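Long-range contacts in bsobi restriction endonuclease (Geobacillus stearothermophilus, PDB 1DC1), which recognises the double-stranded DNA sequence 5'-CYCGRG-3' as a homodimer and cuts each strand after the first cytosine: residues R38-Y42 / S125-M130; L49-A53 / L65-A71. All blocks are in the same frame, centred on the assembly; numbering follows the deposited sequence.

Contact 1: residues R38-Y42 / S125-M130; sequences RSTPY and SLGGTM. With nucleotides of chain B.
The phenol ring of Tyr42 carries Leu126 CB over one face, offset toward the rim; Arg38 O and Ser39 O lie in plane at its edge, and Ser125 OG near the plane, 4.0 Å from CE2. This is a pair of helices in a PDDEXK restriction enzyme: helix 21-53 runs roughly antiparallel to helix 110-152, the short segments making an angle of 149°. In the CH-pi contact Leu126 CB stands 4.0 Å from the ring centroid. The same leucine sets its CD1 methyl over the same face near the rim, 3.5 Å from Tyr42 CE1. The ring also makes a cation-pi contact with Arg45. Tyr42 has its CG anti to its own carbonyl carbon (chi1 -69°), a setting that carries the hydroxyl across the interface. There OH lies 3.4 Å from Thr129 OG1, at best a weak and unsettled hydrogen bond. Replacing Tyr42 by an alanine is likely to open a gap beneath Leu126 CB and CD1 and to leave Arg45 without its aromatic partner. One turn away, the bent Met130 chain brings SD within 3.9 Å of Arg38 CG. The arginine's charged end turns elsewhere, to a salt bridge through NE with Glu34. Phe121 of the second subunit packs on Ser39 and Leu126, tying the dimer to this junction. Helix 110-152 thus packs against protein on one flank and DNA on another. On the DNA-facing flank stands Gly128, where a CB would run into O4' of DG10 of chain B, and Gly128 CA comes within 3.2 Å of N3 of DA9 of chain B.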
loop_
_atom_site.group_PDB
_atom_site.type_symbol
_atom_site.label_atom_id
_atom_site.label_comp_id
_atom_site.label_asym_id
_atom_site.label_seq_id
_atom_site.Cartn_x
_atom_site.Cartn_y
_atom_site.Cartn_z
ATOM N N ARG D 38 -20.113 4.423 3.471
ATOM C CA ARG D 38 -19.237 4.660 4.642
ATOM C C ARG D 38 -18.900 6.140 4.945
ATOM O O ARG D 38 -18.442 6.480 6.047
ATOM C CB ARG D 38 -17.920 3.887 4.447
ATOM C CG ARG D 38 -18.086 2.384 4.475
ATOM C CD ARG D 38 -18.811 1.913 5.739
ATOM N NE ARG D 38 -18.870 0.464 5.744
ATOM C CZ ARG D 38 -19.153 -0.293 6.807
ATOM N NH1 ARG D 38 -19.413 0.268 7.985
ATOM N NH2 ARG D 38 -19.145 -1.618 6.696
ATOM N N SER D 39 -19.116 6.994 3.947
ATOM C CA SER D 39 -18.791 8.417 4.006
ATOM C C SER D 39 -19.607 9.281 4.981
ATOM O O SER D 39 -19.062 10.198 5.624
ATOM C CB SER D 39 -18.886 8.981 2.579
ATOM O OG SER D 39 -20.223 9.065 2.148
ATOM N N THR D 40 -20.907 8.991 5.069
ATOM C CA THR D 40 -21.837 9.745 5.911
ATOM C C THR D 40 -21.360 10.031 7.353
ATOM O O THR D 40 -21.441 11.175 7.778
ATOM C CB THR D 40 -23.255 9.068 5.866
ATOM O OG1 THR D 40 -23.643 8.954 4.498
ATOM C CG2 THR D 40 -24.316 9.915 6.582
ATOM N N PRO D 41 -20.886 9.017 8.127
ATOM C CA PRO D 41 -20.438 9.369 9.475
ATOM C C PRO D 41 -19.303 10.394 9.465
ATOM O O PRO D 41 -19.166 11.161 10.439
ATOM C CB PRO D 41 -19.973 8.044 10.054
ATOM C CG PRO D 41 -20.717 7.003 9.284
ATOM C CD PRO D 41 -20.774 7.552 7.908
ATOM N N TYR D 42 -18.483 10.414 8.402
ATOM C CA TYR D 42 -17.371 11.386 8.353
ATOM C C TYR D 42 -17.897 12.794 8.151
ATOM O O TYR D 42 -17.449 13.744 8.821
ATOM C CB TYR D 42 -16.374 11.052 7.244
ATOM C CG TYR D 42 -15.602 9.805 7.553
ATOM C CD1 TYR D 42 -16.180 8.555 7.332
ATOM C CD2 TYR D 42 -14.311 9.866 8.090
ATOM C CE1 TYR D 42 -15.515 7.398 7.628
ATOM C CE2 TYR D 42 -13.604 8.688 8.404
ATOM C CZ TYR D 42 -14.230 7.465 8.159
ATOM O OH TYR D 42 -13.581 6.286 8.370
ATOM N N SER D 125 -8.122 8.893 6.278
ATOM C CA SER D 125 -8.616 7.921 7.280
ATOM C C SER D 125 -9.737 7.055 6.670
ATOM O O SER D 125 -9.729 5.831 6.867
ATOM C CB SER D 125 -9.164 8.626 8.534
ATOM O OG SER D 125 -9.810 7.690 9.369
ATOM N N LEU D 126 -10.695 7.686 5.958
ATOM C CA LEU D 126 -11.764 6.946 5.297
ATOM C C LEU D 126 -11.124 5.994 4.291
ATOM O O LEU D 126 -11.503 4.862 4.239
ATOM C CB LEU D 126 -12.776 7.870 4.595
ATOM C CG LEU D 126 -13.798 7.133 3.685
ATOM C CD1 LEU D 126 -14.669 6.179 4.466
ATOM C CD2 LEU D 126 -14.652 8.118 2.949
ATOM N N GLY D 127 -10.145 6.463 3.515
ATOM C CA GLY D 127 -9.428 5.619 2.571
ATOM C C GLY D 127 -8.831 4.398 3.260
ATOM O O GLY D 127 -8.956 3.291 2.731
ATOM N N GLY D 128 -8.218 4.592 4.435
ATOM C CA GLY D 128 -7.656 3.496 5.209
ATOM C C GLY D 128 -8.725 2.498 5.616
ATOM O O GLY D 128 -8.538 1.288 5.474
ATOM N N THR D 129 -9.852 3.002 6.100
ATOM C CA THR D 129 -10.979 2.190 6.513
ATOM C C THR D 129 -11.499 1.344 5.339
ATOM O O THR D 129 -11.743 0.132 5.481
ATOM C CB THR D 129 -12.066 3.108 7.036
ATOM O OG1 THR D 129 -11.766 3.398 8.408
ATOM C CG2 THR D 129 -13.451 2.489 6.891
ATOM N N MET D 130 -11.638 1.972 4.178
ATOM C CA MET D 130 -12.132 1.309 2.968
ATOM C C MET D 130 -11.197 0.154 2.527
ATOM O O MET D 130 -11.663 -0.884 2.089
ATOM C CB MET D 130 -12.277 2.344 1.852
ATOM C CG MET D 130 -13.554 3.192 1.912
ATOM S SD MET D 130 -15.044 2.156 2.106
ATOM C CE MET D 130 -14.940 1.079 0.731
ATOM P P DG B 10 -5.438 7.178 10.159
ATOM O OP1 DG B 10 -5.995 8.342 10.900
ATOM O OP2 DG B 10 -4.263 6.462 10.703
ATOM O "O5'" DG B 10 -6.646 6.205 9.809
ATOM C "C5'" DG B 10 -6.962 5.078 10.598
ATOM C "C4'" DG B 10 -7.572 4.007 9.718
ATOM O "O4'" DG B 10 -6.652 3.680 8.659
ATOM C "C3'" DG B 10 -7.776 2.710 10.487
ATOM O "O3'" DG B 10 -9.107 2.646 10.928
ATOM C "C2'" DG B 10 -7.510 1.617 9.479
ATOM C "C1'" DG B 10 -6.487 2.261 8.559
ATOM N N9 DG B 10 -5.104 1.948 8.892
ATOM C C8 DG B 10 -4.127 2.848 9.265
ATOM N N7 DG B 10 -2.954 2.299 9.400
ATOM C C5 DG B 10 -3.173 0.949 9.124
ATOM C C6 DG B 10 -2.247 -0.166 9.091
ATOM O O6 DG B 10 -1.042 -0.175 9.362
ATOM N N1 DG B 10 -2.887 -1.360 8.719
ATOM C C2 DG B 10 -4.250 -1.489 8.490
ATOM N N2 DG B 10 -4.696 -2.751 8.200
ATOM N N3 DG B 10 -5.117 -0.464 8.549
ATOM C C4 DG B 10 -4.505 0.714 8.844
ATOM P P DA B 9 -0.205 8.417 7.339
ATOM O OP1 DA B 9 0.040 9.500 6.349
ATOM O OP2 DA B 9 0.479 8.499 8.659
ATOM O "O5'" DA B 9 -1.779 8.182 7.588
ATOM C "C5'" DA B 9 -2.814 8.728 6.708
ATOM C "C4'" DA B 9 -3.949 7.743 6.552
ATOM O "O4'" DA B 9 -3.657 6.736 5.564
ATOM C "C3'" DA B 9 -4.324 6.947 7.792
ATOM O "O3'" DA B 9 -5.072 7.752 8.708
ATOM C "C2'" DA B 9 -5.085 5.766 7.202
ATOM C "C1'" DA B 9 -4.337 5.526 5.892
ATOM N N9 DA B 9 -3.325 4.475 6.028
ATOM C C8 DA B 9 -2.041 4.596 6.530
ATOM N N7 DA B 9 -1.378 3.468 6.546
ATOM C C5 DA B 9 -2.267 2.539 6.015
ATOM C C6 DA B 9 -2.166 1.152 5.757
ATOM N N6 DA B 9 -1.083 0.417 5.990
ATOM N N1 DA B 9 -3.239 0.545 5.236
ATOM C C2 DA B 9 -4.344 1.260 4.983
ATOM N N3 DA B 9 -4.561 2.545 5.172
ATOM C C4 DA B 9 -3.472 3.142 5.694
#

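Contact 2: residues L49-A53 / L65-A71; sequences LKVAA and LEDIQDA
A helix-loop-helix connection lies at the heart of this contact: the last turn of helix 21-53 presents Leu49, Ala52 and Ala53 to Leu65, Ile68 and Ala71, which lead into and begin helix 69-75. Its central piece is the branched side chain of Ile68. With CG1 set between the backbone N and the carbonyl carbon (chi1 67°), the CG2 methyl is directed at the preceding helix, 21-53, where it meets Ala52 CB at 3.7 Å and Leu49 CD1 at 3.8 Å. The Leu49 and Ile68 side chains cross at about a right angle. The other branch of the isoleucine ends in CD1, which approaches Ala53 CB more loosely. Leu49 CD1 reaches further along to Ala71 CB, 3.5 Å away, and this one methyl therefore touches both the turn and the first part of the next helix. Leu65 works at the other end: its CD1 rests against backbone oxygens at the end of helix 21-53, 3.6 Å from Ala52 O. The turn is also held from within. Leu65 O receives Ile68 N and Gln69 NE2 from opposite faces of its carbonyl plane, the amide coming from above that plane at 2.7 Å with a nearly straight N-H...O angle of 163°. Gln69 NE2 bonds Leu62 O as well, so one amide nitrogen ties together the carbonyls of Leu62 and Leu65. Beyond the two segments, Leu62 packs on Ala53 and Ile68, and Leu49 also leans on Ile115 and Tyr118 of helix 110-152. The whole is the apolar packing of a helix-loop-helix connection, in which the end of helix 21-53 is covered by the loop and the start of helix 69-75.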
loop_
_atom_site.group_PDB
_atom_site.type_symbol
_atom_site.label_atom_id
_atom_site.label_comp_id
_atom_site.label_asym_id
_atom_site.label_seq_id
_atom_site.Cartn_x
_atom_site.Cartn_y
_atom_site.Cartn_z
ATOM N N LEU D 49 -18.537 18.919 14.362
ATOM C CA LEU D 49 -17.346 19.699 14.746
ATOM C C LEU D 49 -17.606 21.174 14.506
ATOM O O LEU D 49 -17.246 21.993 15.324
ATOM C CB LEU D 49 -16.071 19.294 13.958
ATOM C CG LEU D 49 -14.742 20.105 14.153
ATOM C CD1 LEU D 49 -14.164 19.996 15.598
ATOM C CD2 LEU D 49 -13.712 19.611 13.122
ATOM N N LYS D 50 -18.230 21.522 13.397
ATOM C CA LYS D 50 -18.487 22.922 13.154
ATOM C C LYS D 50 -19.415 23.528 14.239
ATOM O O LYS D 50 -19.209 24.671 14.679
ATOM C CB LYS D 50 -19.113 23.126 11.767
ATOM C CG LYS D 50 -19.261 24.588 11.373
ATOM C CD LYS D 50 -19.828 24.705 10.006
ATOM C CE LYS D 50 -20.000 26.163 9.570
ATOM N NZ LYS D 50 -20.048 26.243 8.079
ATOM N N VAL D 51 -20.432 22.777 14.652
ATOM C CA VAL D 51 -21.352 23.258 15.668
ATOM C C VAL D 51 -20.551 23.502 16.951
ATOM O O VAL D 51 -20.686 24.550 17.577
ATOM C CB VAL D 51 -22.469 22.220 15.948
ATOM C CG1 VAL D 51 -23.152 22.561 17.277
ATOM C CG2 VAL D 51 -23.466 22.176 14.774
ATOM N N ALA D 52 -19.699 22.559 17.326
ATOM C CA ALA D 52 -18.898 22.689 18.547
ATOM C C ALA D 52 -17.862 23.791 18.472
ATOM O O ALA D 52 -17.696 24.568 19.394
ATOM C CB ALA D 52 -18.198 21.378 18.831
ATOM N N ALA D 53 -17.172 23.859 17.352
ATOM C CA ALA D 53 -16.131 24.833 17.185
ATOM C C ALA D 53 -16.646 26.231 17.036
ATOM O O ALA D 53 -15.926 27.193 17.348
ATOM C CB ALA D 53 -15.293 24.487 15.984
ATOM N N LEU D 65 -11.926 24.603 23.990
ATOM C CA LEU D 65 -13.026 23.671 23.803
ATOM C C LEU D 65 -12.393 22.265 23.859
ATOM O O LEU D 65 -11.965 21.702 22.843
ATOM C CB LEU D 65 -13.698 23.952 22.467
ATOM C CG LEU D 65 -14.112 25.424 22.250
ATOM C CD1 LEU D 65 -14.633 25.664 20.843
ATOM C CD2 LEU D 65 -15.172 25.749 23.251
ATOM N N GLU D 66 -12.324 21.694 25.063
ATOM C CA GLU D 66 -11.676 20.400 25.195
ATOM C C GLU D 66 -12.273 19.306 24.320
ATOM O O GLU D 66 -11.550 18.436 23.831
ATOM C CB GLU D 66 -11.600 19.982 26.670
ATOM C CG GLU D 66 -12.941 19.861 27.354
ATOM C CD GLU D 66 -12.859 19.291 28.789
ATOM O OE1 GLU D 66 -11.930 19.644 29.560
ATOM O OE2 GLU D 66 -13.758 18.487 29.138
ATOM N N ASP D 67 -13.571 19.381 24.064
ATOM C CA ASP D 67 -14.282 18.381 23.255
ATOM C C ASP D 67 -13.820 18.235 21.793
ATOM O O ASP D 67 -14.081 17.220 21.151
ATOM C CB ASP D 67 -15.788 18.691 23.332
ATOM C CG ASP D 67 -16.099 20.255 23.314
ATOM O OD1 ASP D 67 -15.615 21.026 24.207
ATOM O OD2 ASP D 67 -16.840 20.722 22.411
ATOM N N ILE D 68 -13.112 19.240 21.288
ATOM C CA ILE D 68 -12.638 19.264 19.926
ATOM C C ILE D 68 -11.109 19.156 19.771
ATOM O O ILE D 68 -10.588 19.234 18.644
ATOM C CB ILE D 68 -13.079 20.561 19.233
ATOM C CG1 ILE D 68 -12.374 21.736 19.856
ATOM C CG2 ILE D 68 -14.610 20.740 19.317
ATOM C CD1 ILE D 68 -12.619 23.014 19.059
ATOM N N GLN D 69 -10.377 18.969 20.863
ATOM C CA GLN D 69 -8.913 18.892 20.724
ATOM C C GLN D 69 -8.383 17.766 19.838
ATOM O O GLN D 69 -7.392 17.963 19.124
ATOM C CB GLN D 69 -8.209 18.858 22.094
ATOM C CG GLN D 69 -8.488 20.102 22.992
ATOM C CD GLN D 69 -8.290 21.436 22.278
ATOM O OE1 GLN D 69 -7.149 21.818 21.919
ATOM N NE2 GLN D 69 -9.405 22.153 22.041
ATOM N N ASP D 70 -9.015 16.600 19.839
ATOM C CA ASP D 70 -8.537 15.523 18.976
ATOM C C ASP D 70 -8.755 15.877 17.518
ATOM O O ASP D 70 -7.884 15.635 16.678
ATOM C CB ASP D 70 -9.230 14.227 19.376
ATOM C CG ASP D 70 -8.853 13.793 20.800
ATOM O OD1 ASP D 70 -7.651 13.762 21.142
ATOM O OD2 ASP D 70 -9.752 13.494 21.591
ATOM N N ALA D 71 -9.907 16.480 17.233
ATOM C CA ALA D 71 -10.264 16.942 15.882
ATOM C C ALA D 71 -9.235 18.018 15.446
ATOM O O ALA D 71 -8.770 18.029 14.306
ATOM C CB ALA D 71 -11.679 17.528 15.882
#

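Helix 21-53 serves both contacts, its middle turns in contact 1 and its last turn in contact 2. The two centres lie 19 Å apart and their nearest atoms about 8 Å, without touching. Helix 110-152 joins them as well, supplying 125-130 to the first and backing Leu49 in the second. Their relation to DNA differs: contact 1 touches nucleotides directly and has the side chain of the DNA-contacting Arg131 about 5 Å from that of Met130, whereas contact 2 keeps its nearest atom about 9 Å from the nucleic acid. One long helix thus links a DNA-facing, subunit-bridging junction to a helix-loop-helix connection farther from the DNA.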